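Local coordinates for protein CmeC (Campylobacter jejuni, PDB 4MT4) that probably serves as the outer membrane channel of a multidrug efflux system, a trimeric conduit through which exported compounds leave the cell, at residues B[378-383]-B[433-438]. Sequence-based numbering, arbitrary orientation.
Sequences TIRLQY and YSYANS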
loop_
_atom_site.group_PDB
_atom_site.type_symbol
_atom_site.label_atom_id
_atom_site.label_comp_id
_atom_site.label_asym_id
_atom_site.label_seq_id
_atom_site.Cartn_x
_atom_site.Cartn_y
_atom_site.Cartn_z
ATOM N N THR B 378 16.498 -25.929 -9.027
ATOM C CA THR B 378 16.261 -26.719 -7.823
ATOM C C THR B 378 14.924 -27.446 -7.910
ATOM O O THR B 378 14.819 -28.620 -7.554
ATOM C CB THR B 378 16.287 -25.849 -6.553
ATOM O OG1 THR B 378 17.556 -25.195 -6.445
ATOM C CG2 THR B 378 16.060 -26.706 -5.315
ATOM N N ILE B 379 13.905 -26.741 -8.393
ATOM C CA ILE B 379 12.583 -27.328 -8.569
ATOM C C ILE B 379 12.622 -28.368 -9.692
ATOM O O ILE B 379 11.843 -29.323 -9.701
ATOM C CB ILE B 379 11.522 -26.243 -8.866
ATOM C CG1 ILE B 379 11.420 -25.262 -7.696
ATOM C CG2 ILE B 379 10.159 -26.863 -9.100
ATOM C CD1 ILE B 379 10.529 -24.073 -7.972
ATOM N N ARG B 380 13.554 -28.190 -10.626
ATOM C CA ARG B 380 13.764 -29.169 -11.688
ATOM C C ARG B 380 14.181 -30.514 -11.097
ATOM O O ARG B 380 13.751 -31.570 -11.562
ATOM C CB ARG B 380 14.822 -28.677 -12.678
ATOM C CG ARG B 380 15.121 -29.653 -13.803
ATOM C CD ARG B 380 13.865 -29.998 -14.587
ATOM N NE ARG B 380 14.139 -30.948 -15.659
ATOM C CZ ARG B 380 14.135 -32.269 -15.505
ATOM N NH1 ARG B 380 13.870 -32.800 -14.319
ATOM N NH2 ARG B 380 14.397 -33.059 -16.537
ATOM N N LEU B 381 15.016 -30.464 -10.063
ATOM C CA LEU B 381 15.417 -31.665 -9.342
ATOM C C LEU B 381 14.229 -32.247 -8.586
ATOM O O LEU B 381 14.034 -33.462 -8.559
ATOM C CB LEU B 381 16.559 -31.360 -8.371
ATOM C CG LEU B 381 17.879 -30.888 -8.980
ATOM C CD1 LEU B 381 18.892 -30.583 -7.886
ATOM C CD2 LEU B 381 18.424 -31.927 -9.945
ATOM N N GLN B 382 13.440 -31.364 -7.979
ATOM C CA GLN B 382 12.255 -31.763 -7.228
ATOM C C GLN B 382 11.243 -32.485 -8.109
ATOM O O GLN B 382 10.489 -33.333 -7.631
ATOM C CB GLN B 382 11.594 -30.546 -6.580
ATOM C CG GLN B 382 12.394 -29.926 -5.447
ATOM C CD GLN B 382 11.648 -28.799 -4.761
ATOM O OE1 GLN B 382 11.527 -28.774 -3.537
ATOM N NE2 GLN B 382 11.147 -27.855 -5.548
ATOM N N TYR B 383 11.225 -32.141 -9.394
ATOM C CA TYR B 383 10.319 -32.775 -10.346
ATOM C C TYR B 383 10.599 -34.270 -10.436
ATOM O O TYR B 383 9.681 -35.088 -10.387
ATOM C CB TYR B 383 10.452 -32.129 -11.727
ATOM C CG TYR B 383 9.293 -32.413 -12.656
ATOM C CD1 TYR B 383 9.214 -33.608 -13.362
ATOM C CD2 TYR B 383 8.279 -31.481 -12.831
ATOM C CE1 TYR B 383 8.155 -33.867 -14.213
ATOM C CE2 TYR B 383 7.217 -31.730 -13.681
ATOM C CZ TYR B 383 7.160 -32.924 -14.369
ATOM O OH TYR B 383 6.103 -33.175 -15.215
ATOM N N TYR B 433 3.600 -27.773 -11.201
ATOM C CA TYR B 433 3.159 -26.446 -11.618
ATOM C C TYR B 433 3.917 -25.350 -10.882
ATOM O O TYR B 433 3.865 -24.183 -11.263
ATOM C CB TYR B 433 1.651 -26.300 -11.413
ATOM C CG TYR B 433 0.862 -27.249 -12.285
ATOM C CD1 TYR B 433 0.470 -26.885 -13.566
ATOM C CD2 TYR B 433 0.534 -28.521 -11.836
ATOM C CE1 TYR B 433 -0.238 -27.758 -14.370
ATOM C CE2 TYR B 433 -0.172 -29.399 -12.630
ATOM C CZ TYR B 433 -0.557 -29.016 -13.895
ATOM O OH TYR B 433 -1.261 -29.895 -14.684
ATOM N N SER B 434 4.628 -25.732 -9.827
ATOM C CA SER B 434 5.580 -24.824 -9.206
ATOM C C SER B 434 6.778 -24.677 -10.130
ATOM O O SER B 434 7.448 -23.647 -10.136
ATOM C CB SER B 434 6.021 -25.326 -7.830
ATOM O OG SER B 434 4.938 -25.324 -6.916
ATOM N N TYR B 435 7.040 -25.720 -10.912
ATOM C CA TYR B 435 8.117 -25.683 -11.891
ATOM C C TYR B 435 7.705 -24.866 -13.106
ATOM O O TYR B 435 8.522 -24.157 -13.692
ATOM C CB TYR B 435 8.521 -27.094 -12.325
ATOM C CG TYR B 435 9.671 -27.096 -13.310
ATOM C CD1 TYR B 435 10.969 -26.835 -12.888
ATOM C CD2 TYR B 435 9.459 -27.348 -14.660
ATOM C CE1 TYR B 435 12.023 -26.826 -13.783
ATOM C CE2 TYR B 435 10.507 -27.341 -15.560
ATOM C CZ TYR B 435 11.787 -27.081 -15.118
ATOM O OH TYR B 435 12.835 -27.075 -16.014
ATOM N N ALA B 436 6.434 -24.979 -13.482
ATOM C CA ALA B 436 5.885 -24.195 -14.583
ATOM C C ALA B 436 5.959 -22.709 -14.253
ATOM O O ALA B 436 6.346 -21.895 -15.091
ATOM C CB ALA B 436 4.450 -24.609 -14.871
ATOM N N ASN B 437 5.595 -22.366 -13.021
ATOM C CA ASN B 437 5.657 -20.986 -12.558
ATOM C C ASN B 437 7.091 -20.525 -12.315
ATOM O O ASN B 437 7.372 -19.326 -12.309
ATOM C CB ASN B 437 4.836 -20.811 -11.279
ATOM C CG ASN B 437 3.343 -20.911 -11.526
ATOM O OD1 ASN B 437 2.888 -20.873 -12.669
ATOM N ND2 ASN B 437 2.571 -21.026 -10.451
ATOM N N SER B 438 7.992 -21.479 -12.109
ATOM C CA SER B 438 9.403 -21.161 -11.926
ATOM C C SER B 438 9.997 -20.698 -13.250
ATOM O O SER B 438 10.905 -19.867 -13.278
ATOM C CB SER B 438 10.176 -22.366 -11.386
ATOM O OG SER B 438 10.366 -23.348 -12.391
#
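Ile379 and Tyr435 are the nearest CA pair between the two segments, 5.8 Å apart, and form the apolar centre of the contact. CG2 of Ile379, anti to the backbone N, lies 3.6 Å from CB of Tyr435 and in the plane of its ring, at the edge. The other branch of Ile379 extends (chi2 173°) to place CD1 3.8 Å from both the carbonyl O of Ser434 and CB of Ser438. Tyr435 in turn reaches across to segment 378-383: with CG anti to the backbone N (chi1 -178°), its ring crosses the Arg380 side chain obliquely, its CE1 3.5 Å from CB of Arg380. OH of Tyr435 lies 3.4 Å from CD of Arg380. The guanidinium stands nearly perpendicular to this ring, so the two planes are not stacked. Tyr383 adds a looser apolar touch, CD2 to CB of Tyr435 at 4.4 Å.

Bonds from neighbouring residues position the polar ends: Arg376 hydrogen-bonds OH of Tyr435, and Asp384 forms a salt bridge with NH1 of Arg380. Ser438 OG donates a very short hydrogen bond (2.4 Å) to the carbonyl O of Tyr435, approaching in the carbonyl plane on a lone pair. Leu223 of the second subunit packs on Ile379. The two segment axes approach to 9.3 Å at 155°, so helices 339-405 and 411-445 run antiparallel here, part of the alpha-helical barrel of an outer membrane factor.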